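Local atomic coordinates of RNA-dependent RNA Polymerase (Bombyx mori cytoplasmic polyhedrosis virus, PDB entry 6TZ0), a protein that catalyses RNA-templated RNA synthesis, transcribing the viral double-stranded genome segments into plus strands and probably also making the complementary minus strands during genome replication. Residues R407-L421 with L497-Q509. Residues are numbered along the deposited sequence; the frame is centred on the assembly and turned at random.
Sequences RVNGIHHDEAWLNFL and LFLSFMPYTIGKQ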
ATOM      1  N   ARG A 407      19.373  -5.467 -16.981  1.00 30.01           N
ATOM      2  CA  ARG A 407      19.190  -4.352 -16.053  1.00 30.01           C
ATOM      3  C   ARG A 407      19.280  -4.802 -14.598  1.00 30.01           C
ATOM      4  O   ARG A 407      19.793  -4.068 -13.748  1.00 30.01           O
ATOM      5  CB  ARG A 407      17.851  -3.672 -16.319  1.00 30.01           C
ATOM      6  CG  ARG A 407      17.815  -2.873 -17.593  1.00 30.01           C
ATOM      7  CD  ARG A 407      16.441  -2.293 -17.825  1.00 30.01           C
ATOM      8  NE  ARG A 407      16.391  -1.549 -19.076  1.00 30.01           N
ATOM      9  CZ  ARG A 407      16.624  -0.247 -19.173  1.00 30.01           C
ATOM     10  NH1 ARG A 407      16.907   0.454 -18.088  1.00 30.01           N
ATOM     11  NH2 ARG A 407      16.567   0.356 -20.351  1.00 30.01           N
ATOM     12  N   VAL A 408      18.773  -5.999 -14.295  1.00 29.71           N
ATOM     13  CA  VAL A 408      18.772  -6.519 -12.930  1.00 29.71           C
ATOM     14  C   VAL A 408      20.185  -6.876 -12.481  1.00 29.71           C
ATOM     15  O   VAL A 408      20.528  -6.717 -11.302  1.00 29.71           O
ATOM     16  CB  VAL A 408      17.781  -7.705 -12.850  1.00 29.71           C
ATOM     17  CG1 VAL A 408      17.955  -8.548 -11.607  1.00 29.71           C
ATOM     18  CG2 VAL A 408      16.363  -7.181 -12.845  1.00 29.71           C
ATOM     19  N   ASN A 409      21.048  -7.291 -13.416  1.00 30.40           N
ATOM     20  CA  ASN A 409      22.424  -7.641 -13.062  1.00 30.40           C
ATOM     21  C   ASN A 409      23.235  -6.449 -12.560  1.00 30.40           C
ATOM     22  O   ASN A 409      24.222  -6.640 -11.843  1.00 30.40           O
ATOM     23  CB  ASN A 409      23.131  -8.262 -14.260  1.00 30.40           C
ATOM     24  CG  ASN A 409      22.617  -9.634 -14.588  1.00 30.40           C
ATOM     25  OD1 ASN A 409      22.319 -10.424 -13.698  1.00 30.40           O
ATOM     26  ND2 ASN A 409      22.524  -9.937 -15.872  1.00 30.40           N
ATOM     27  N   GLY A 410      22.844  -5.227 -12.902  1.00 32.13           N
ATOM     28  CA  GLY A 410      23.612  -4.065 -12.506  1.00 32.13           C
ATOM     29  C   GLY A 410      23.077  -3.325 -11.300  1.00 32.13           C
ATOM     30  O   GLY A 410      23.319  -2.125 -11.149  1.00 32.13           O
ATOM     31  N   ILE A 411      22.359  -4.024 -10.429  1.00 33.35           N
ATOM     32  CA  ILE A 411      21.769  -3.435  -9.234  1.00 33.35           C
ATOM     33  C   ILE A 411      22.320  -4.159  -8.015  1.00 33.35           C
ATOM     34  O   ILE A 411      22.352  -5.393  -7.983  1.00 33.35           O
ATOM     35  CB  ILE A 411      20.227  -3.521  -9.271  1.00 33.35           C
ATOM     36  CG1 ILE A 411      19.673  -2.710 -10.438  1.00 33.35           C
ATOM     37  CG2 ILE A 411      19.610  -3.048  -7.974  1.00 33.35           C
ATOM     38  CD1 ILE A 411      18.211  -2.950 -10.686  1.00 33.35           C
ATOM     39  N   HIS A 412      22.773  -3.396  -7.022  1.00 36.65           N
ATOM     40  CA  HIS A 412      23.111  -3.941  -5.714  1.00 36.65           C
ATOM     41  C   HIS A 412      21.818  -4.014  -4.912  1.00 36.65           C
ATOM     42  O   HIS A 412      21.216  -2.983  -4.602  1.00 36.65           O
ATOM     43  CB  HIS A 412      24.159  -3.085  -5.009  1.00 36.65           C
ATOM     44  CG  HIS A 412      24.665  -3.682  -3.734  1.00 36.65           C
ATOM     45  ND1 HIS A 412      25.517  -4.762  -3.707  1.00 36.65           N
ATOM     46  CD2 HIS A 412      24.439  -3.349  -2.443  1.00 36.65           C
ATOM     47  CE1 HIS A 412      25.795  -5.070  -2.454  1.00 36.65           C
ATOM     48  NE2 HIS A 412      25.153  -4.229  -1.667  1.00 36.65           N
ATOM     49  N   HIS A 413      21.389  -5.227  -4.582  1.00 33.94           N
ATOM     50  CA  HIS A 413      20.041  -5.436  -4.080  1.00 33.94           C
ATOM     51  C   HIS A 413      19.925  -5.280  -2.573  1.00 33.94           C
ATOM     52  O   HIS A 413      18.820  -5.040  -2.072  1.00 33.94           O
ATOM     53  CB  HIS A 413      19.551  -6.813  -4.517  1.00 33.94           C
ATOM     54  CG  HIS A 413      19.451  -6.960  -6.003  1.00 33.94           C
ATOM     55  ND1 HIS A 413      18.416  -6.422  -6.736  1.00 33.94           N
ATOM     56  CD2 HIS A 413      20.275  -7.551  -6.897  1.00 33.94           C
ATOM     57  CE1 HIS A 413      18.596  -6.695  -8.015  1.00 33.94           C
ATOM     58  NE2 HIS A 413      19.720  -7.375  -8.140  1.00 33.94           N
ATOM     59  N   ASP A 414      21.035  -5.370  -1.847  1.00 34.75           N
ATOM     60  CA  ASP A 414      21.008  -5.143  -0.409  1.00 34.75           C
ATOM     61  C   ASP A 414      20.807  -3.670  -0.089  1.00 34.75           C
ATOM     62  O   ASP A 414      19.990  -3.313   0.771  1.00 34.75           O
ATOM     63  CB  ASP A 414      22.302  -5.657   0.199  1.00 34.75           C
ATOM     64  CG  ASP A 414      22.428  -7.140   0.071  1.00 34.75           C
ATOM     65  OD1 ASP A 414      21.375  -7.784   0.014  1.00 34.75           O
ATOM     66  OD2 ASP A 414      23.558  -7.665   0.024  1.00 34.75           O
ATOM     67  N   GLU A 415      21.552  -2.803  -0.776  1.00 38.58           N
ATOM     68  CA  GLU A 415      21.357  -1.369  -0.628  1.00 38.58           C
ATOM     69  C   GLU A 415      19.984  -0.946  -1.127  1.00 38.58           C
ATOM     70  O   GLU A 415      19.383  -0.027  -0.566  1.00 38.58           O
ATOM     71  CB  GLU A 415      22.468  -0.622  -1.364  1.00 38.58           C
ATOM     72  CG  GLU A 415      22.467   0.884  -1.185  1.00 38.58           C
ATOM     73  CD  GLU A 415      22.797   1.316   0.229  1.00 38.58           C
ATOM     74  OE1 GLU A 415      23.515   0.579   0.933  1.00 38.58           O
ATOM     75  OE2 GLU A 415      22.336   2.399   0.641  1.00 38.58           O
ATOM     76  N   ALA A 416      19.454  -1.643  -2.134  1.00 35.34           N
ATOM     77  CA  ALA A 416      18.101  -1.371  -2.603  1.00 35.34           C
ATOM     78  C   ALA A 416      17.057  -1.753  -1.561  1.00 35.34           C
ATOM     79  O   ALA A 416      16.070  -1.038  -1.383  1.00 35.34           O
ATOM     80  CB  ALA A 416      17.846  -2.106  -3.914  1.00 35.34           C
ATOM     81  N   TRP A 417      17.266  -2.865  -0.852  1.00 33.66           N
ATOM     82  CA  TRP A 417      16.356  -3.257   0.223  1.00 33.66           C
ATOM     83  C   TRP A 417      16.396  -2.277   1.389  1.00 33.66           C
ATOM     84  O   TRP A 417      15.349  -1.920   1.949  1.00 33.66           O
ATOM     85  CB  TRP A 417      16.695  -4.672   0.688  1.00 33.66           C
ATOM     86  CG  TRP A 417      16.047  -5.080   1.968  1.00 33.66           C
ATOM     87  CD1 TRP A 417      16.664  -5.242   3.170  1.00 33.66           C
ATOM     88  CD2 TRP A 417      14.664  -5.365   2.188  1.00 33.66           C
ATOM     89  NE1 TRP A 417      15.759  -5.617   4.120  1.00 33.66           N
ATOM     90  CE2 TRP A 417      14.521  -5.700   3.545  1.00 33.66           C
ATOM     91  CE3 TRP A 417      13.534  -5.374   1.370  1.00 33.66           C
ATOM     92  CZ2 TRP A 417      13.297  -6.034   4.102  1.00 33.66           C
ATOM     93  CZ3 TRP A 417      12.323  -5.709   1.924  1.00 33.66           C
ATOM     94  CH2 TRP A 417      12.213  -6.032   3.276  1.00 33.66           C
ATOM     95  N   LEU A 418      17.592  -1.814   1.757  1.00 37.21           N
ATOM     96  CA  LEU A 418      17.690  -0.810   2.815  1.00 37.21           C
ATOM     97  C   LEU A 418      17.070   0.523   2.406  1.00 37.21           C
ATOM     98  O   LEU A 418      16.424   1.179   3.232  1.00 37.21           O
ATOM     99  CB  LEU A 418      19.146  -0.622   3.234  1.00 37.21           C
ATOM    100  CG  LEU A 418      19.666  -1.465   4.399  1.00 37.21           C
ATOM    101  CD1 LEU A 418      19.748  -2.939   4.084  1.00 37.21           C
ATOM    102  CD2 LEU A 418      21.027  -0.954   4.796  1.00 37.21           C
ATOM    103  N   ASN A 419      17.220   0.925   1.141  1.00 39.65           N
ATOM    104  CA  ASN A 419      16.563   2.141   0.671  1.00 39.65           C
ATOM    105  C   ASN A 419      15.057   1.966   0.576  1.00 39.65           C
ATOM    106  O   ASN A 419      14.310   2.935   0.729  1.00 39.65           O
ATOM    107  CB  ASN A 419      17.119   2.552  -0.688  1.00 39.65           C
ATOM    108  CG  ASN A 419      18.562   2.985  -0.617  1.00 39.65           C
ATOM    109  OD1 ASN A 419      18.979   3.636   0.336  1.00 39.65           O
ATOM    110  ND2 ASN A 419      19.336   2.633  -1.635  1.00 39.65           N
ATOM    111  N   PHE A 420      14.600   0.749   0.314  1.00 39.11           N
ATOM    112  CA  PHE A 420      13.175   0.468   0.286  1.00 39.11           C
ATOM    113  C   PHE A 420      12.578   0.545   1.682  1.00 39.11           C
ATOM    114  O   PHE A 420      11.412   0.914   1.845  1.00 39.11           O
ATOM    115  CB  PHE A 420      12.973  -0.910  -0.335  1.00 39.11           C
ATOM    116  CG  PHE A 420      11.553  -1.333  -0.457  1.00 39.11           C
ATOM    117  CD1 PHE A 420      10.745  -0.824  -1.456  1.00 39.11           C
ATOM    118  CD2 PHE A 420      11.036  -2.280   0.406  1.00 39.11           C
ATOM    119  CE1 PHE A 420       9.443  -1.239  -1.576  1.00 39.11           C
ATOM    120  CE2 PHE A 420       9.738  -2.692   0.293  1.00 39.11           C
ATOM    121  CZ  PHE A 420       8.946  -2.176  -0.706  1.00 39.11           C
ATOM    122  N   LEU A 421      13.359   0.184   2.700  1.00 39.19           N
ATOM    123  CA  LEU A 421      12.866   0.313   4.067  1.00 39.19           C
ATOM    124  C   LEU A 421      12.892   1.763   4.535  1.00 39.19           C
ATOM    125  O   LEU A 421      11.948   2.227   5.184  1.00 39.19           O
ATOM    126  CB  LEU A 421      13.673  -0.569   5.013  1.00 39.19           C
ATOM    127  CG  LEU A 421      13.474  -2.061   4.804  1.00 39.19           C
ATOM    128  CD1 LEU A 421      14.385  -2.807   5.730  1.00 39.19           C
ATOM    129  CD2 LEU A 421      12.036  -2.446   5.041  1.00 39.19           C
ATOM    130  N   LEU A 497       7.815  -9.311   3.458  1.00 33.46           N
ATOM    131  CA  LEU A 497       8.047  -8.200   2.546  1.00 33.46           C
ATOM    132  C   LEU A 497       9.318  -8.423   1.743  1.00 33.46           C
ATOM    133  O   LEU A 497       9.426  -7.980   0.598  1.00 33.46           O
ATOM    134  CB  LEU A 497       8.118  -6.895   3.334  1.00 33.46           C
ATOM    135  CG  LEU A 497       8.105  -5.594   2.540  1.00 33.46           C
ATOM    136  CD1 LEU A 497       6.786  -5.444   1.829  1.00 33.46           C
ATOM    137  CD2 LEU A 497       8.373  -4.404   3.427  1.00 33.46           C
ATOM    138  N   PHE A 498      10.288  -9.119   2.331  1.00 29.99           N
ATOM    139  CA  PHE A 498      11.541  -9.399   1.650  1.00 29.99           C
ATOM    140  C   PHE A 498      11.374 -10.461   0.577  1.00 29.99           C
ATOM    141  O   PHE A 498      12.097 -10.440  -0.422  1.00 29.99           O
ATOM    142  CB  PHE A 498      12.586  -9.831   2.676  1.00 29.99           C
ATOM    143  CG  PHE A 498      13.943 -10.074   2.099  1.00 29.99           C
ATOM    144  CD1 PHE A 498      14.768  -9.015   1.780  1.00 29.99           C
ATOM    145  CD2 PHE A 498      14.395 -11.365   1.881  1.00 29.99           C
ATOM    146  CE1 PHE A 498      16.018  -9.230   1.258  1.00 29.99           C
ATOM    147  CE2 PHE A 498      15.644 -11.586   1.355  1.00 29.99           C
ATOM    148  CZ  PHE A 498      16.456 -10.517   1.044  1.00 29.99           C
ATOM    149  N   LEU A 499      10.447 -11.402   0.767  1.00 29.90           N
ATOM    150  CA  LEU A 499      10.220 -12.420  -0.256  1.00 29.90           C
ATOM    151  C   LEU A 499       9.595 -11.835  -1.513  1.00 29.90           C
ATOM    152  O   LEU A 499       9.826 -12.338  -2.617  1.00 29.90           O
ATOM    153  CB  LEU A 499       9.344 -13.545   0.284  1.00 29.90           C
ATOM    154  CG  LEU A 499      10.030 -14.512   1.232  1.00 29.90           C
ATOM    155  CD1 LEU A 499       9.024 -15.528   1.732  1.00 29.90           C
ATOM    156  CD2 LEU A 499      11.177 -15.186   0.504  1.00 29.90           C
ATOM    157  N   SER A 500       8.806 -10.781  -1.375  1.00 29.88           N
ATOM    158  CA  SER A 500       8.190 -10.151  -2.529  1.00 29.88           C
ATOM    159  C   SER A 500       9.028  -9.026  -3.115  1.00 29.88           C
ATOM    160  O   SER A 500       8.508  -8.251  -3.921  1.00 29.88           O
ATOM    161  CB  SER A 500       6.813  -9.618  -2.147  1.00 29.88           C
ATOM    162  OG  SER A 500       6.920  -8.595  -1.179  1.00 29.88           O
ATOM    163  N   PHE A 501      10.300  -8.915  -2.744  1.00 28.29           N
ATOM    164  CA  PHE A 501      11.069  -7.756  -3.171  1.00 28.29           C
ATOM    165  C   PHE A 501      11.722  -7.978  -4.529  1.00 28.29           C
ATOM    166  O   PHE A 501      11.748  -7.068  -5.362  1.00 28.29           O
ATOM    167  CB  PHE A 501      12.111  -7.398  -2.119  1.00 28.29           C
ATOM    168  CG  PHE A 501      12.862  -6.149  -2.431  1.00 28.29           C
ATOM    169  CD1 PHE A 501      12.229  -4.922  -2.367  1.00 28.29           C
ATOM    170  CD2 PHE A 501      14.201  -6.195  -2.770  1.00 28.29           C
ATOM    171  CE1 PHE A 501      12.911  -3.767  -2.652  1.00 28.29           C
ATOM    172  CE2 PHE A 501      14.884  -5.044  -3.056  1.00 28.29           C
ATOM    173  CZ  PHE A 501      14.240  -3.828  -2.996  1.00 28.29           C
ATOM    174  N   MET A 502      12.260  -9.169  -4.768  1.00 27.41           N
ATOM    175  CA  MET A 502      12.843  -9.456  -6.075  1.00 27.41           C
ATOM    176  C   MET A 502      11.816  -9.613  -7.205  1.00 27.41           C
ATOM    177  O   MET A 502      12.132  -9.177  -8.326  1.00 27.41           O
ATOM    178  CB  MET A 502      13.776 -10.673  -5.959  1.00 27.41           C
ATOM    179  CG  MET A 502      14.570 -11.007  -7.218  1.00 27.41           C
ATOM    180  SD  MET A 502      15.662  -9.706  -7.808  1.00 27.41           S
ATOM    181  CE  MET A 502      17.010  -9.841  -6.648  1.00 27.41           C
ATOM    182  N   PRO A 503      10.606 -10.185  -7.014  1.00 26.68           N
ATOM    183  CA  PRO A 503       9.583 -10.029  -8.070  1.00 26.68           C
ATOM    184  C   PRO A 503       9.208  -8.585  -8.370  1.00 26.68           C
ATOM    185  O   PRO A 503       8.990  -8.237  -9.539  1.00 26.68           O
ATOM    186  CB  PRO A 503       8.397 -10.822  -7.516  1.00 26.68           C
ATOM    187  CG  PRO A 503       9.009 -11.850  -6.704  1.00 26.68           C
ATOM    188  CD  PRO A 503      10.184 -11.231  -6.057  1.00 26.68           C
ATOM    189  N   TYR A 504       9.156  -7.733  -7.343  1.00 28.98           N
ATOM    190  CA  TYR A 504       8.939  -6.306  -7.545  1.00 28.98           C
ATOM    191  C   TYR A 504      10.070  -5.668  -8.336  1.00 28.98           C
ATOM    192  O   TYR A 504       9.826  -4.863  -9.240  1.00 28.98           O
ATOM    193  CB  TYR A 504       8.776  -5.608  -6.194  1.00 28.98           C
ATOM    194  CG  TYR A 504       8.831  -4.105  -6.283  1.00 28.98           C
ATOM    195  CD1 TYR A 504       7.802  -3.384  -6.862  1.00 28.98           C
ATOM    196  CD2 TYR A 504       9.924  -3.407  -5.791  1.00 28.98           C
ATOM    197  CE1 TYR A 504       7.859  -2.013  -6.950  1.00 28.98           C
ATOM    198  CE2 TYR A 504       9.995  -2.041  -5.882  1.00 28.98           C
ATOM    199  CZ  TYR A 504       8.957  -1.349  -6.459  1.00 28.98           C
ATOM    200  OH  TYR A 504       9.021   0.017  -6.541  1.00 28.98           O
ATOM    201  N   THR A 505      11.311  -6.019  -8.011  1.00 27.50           N
ATOM    202  CA  THR A 505      12.465  -5.435  -8.685  1.00 27.50           C
ATOM    203  C   THR A 505      12.526  -5.866 -10.145  1.00 27.50           C
ATOM    204  O   THR A 505      12.885  -5.071 -11.019  1.00 27.50           O
ATOM    205  CB  THR A 505      13.731  -5.838  -7.933  1.00 27.50           C
ATOM    206  OG1 THR A 505      13.628  -5.390  -6.579  1.00 27.50           O
ATOM    207  CG2 THR A 505      14.968  -5.235  -8.556  1.00 27.50           C
ATOM    208  N   ILE A 506      12.130  -7.105 -10.432  1.00 26.18           N
ATOM    209  CA  ILE A 506      12.121  -7.575 -11.812  1.00 26.18           C
ATOM    210  C   ILE A 506      11.003  -6.910 -12.605  1.00 26.18           C
ATOM    211  O   ILE A 506      11.237  -6.361 -13.687  1.00 26.18           O
ATOM    212  CB  ILE A 506      12.020  -9.108 -11.851  1.00 26.18           C
ATOM    213  CG1 ILE A 506      13.326  -9.727 -11.357  1.00 26.18           C
ATOM    214  CG2 ILE A 506      11.638  -9.593 -13.230  1.00 26.18           C
ATOM    215  CD1 ILE A 506      13.253 -11.205 -11.162  1.00 26.18           C
ATOM    216  N   GLY A 507       9.775  -6.932 -12.084  1.00 26.54           N
ATOM    217  CA  GLY A 507       8.668  -6.334 -12.813  1.00 26.54           C
ATOM    218  C   GLY A 507       8.692  -4.820 -12.886  1.00 26.54           C
ATOM    219  O   GLY A 507       7.980  -4.249 -13.715  1.00 26.54           O
ATOM    220  N   LYS A 508       9.485  -4.162 -12.042  1.00 28.24           N
ATOM    221  CA  LYS A 508       9.621  -2.715 -12.083  1.00 28.24           C
ATOM    222  C   LYS A 508      10.421  -2.252 -13.293  1.00 28.24           C
ATOM    223  O   LYS A 508      10.261  -1.110 -13.732  1.00 28.24           O
ATOM    224  CB  LYS A 508      10.281  -2.268 -10.775  1.00 28.24           C
ATOM    225  CG  LYS A 508      10.435  -0.793 -10.529  1.00 28.24           C
ATOM    226  CD  LYS A 508      11.146  -0.581  -9.209  1.00 28.24           C
ATOM    227  CE  LYS A 508      11.296   0.889  -8.895  1.00 28.24           C
ATOM    228  NZ  LYS A 508      12.226   1.547  -9.848  1.00 28.24           N
ATOM    229  N   GLN A 509      11.257  -3.120 -13.861  1.00 27.80           N
ATOM    230  CA  GLN A 509      12.141  -2.705 -14.938  1.00 27.80           C
ATOM    231  C   GLN A 509      11.426  -2.558 -16.272  1.00 27.80           C
ATOM    232  O   GLN A 509      11.963  -1.905 -17.170  1.00 27.80           O
ATOM    233  CB  GLN A 509      13.288  -3.696 -15.087  1.00 27.80           C
ATOM    234  CG  GLN A 509      14.110  -3.883 -13.838  1.00 27.80           C
ATOM    235  CD  GLN A 509      14.777  -2.616 -13.366  1.00 27.80           C
ATOM    236  OE1 GLN A 509      15.253  -1.811 -14.162  1.00 27.80           O
ATOM    237  NE2 GLN A 509      14.816  -2.432 -12.056  1.00 27.80           N
TER
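Phe501 pushes its ring as a knob into the hole formed by His413, Ala416, Trp417 and Phe420 on helix 413-421. With CG anti to the backbone N (chi1 -175°), the ring stands out from helix 501-508, its CE1 lying 3.5 Å from Phe420 CG over one face of that ring. Trp417 turns an edge to a face of Phe501 and in turn receives the edge of Phe498 on one of its own faces, the six-membered ring of Trp417 and the Phe498 ring being nearly perpendicular (83°). Leu497 CD2 meets the Phe420 edge at CE2, 3.8 Å away. This aromatic cluster belongs to the central polymerase domain, where the axes of helices 413-421 and 501-508 cross almost at right angles, 11.8 Å apart at closest approach; Phe498 also stacks on Phe579. Further along, Met502, bent at chi2 and chi3, sets its CE squarely over the His413 ring, 3.7 Å from the centroid, a CH-pi contact, while Thr505 CG2 reaches the same imidazole at its edge. The end around Gln509, with Arg407 and Ile411 partly exposed, is more open: NE2 lies 3.7 Å from Ile411 CD1 and bonds weakly to Thr505 O, whereas OE1 merely touches Arg407 CB at 3.9 Å.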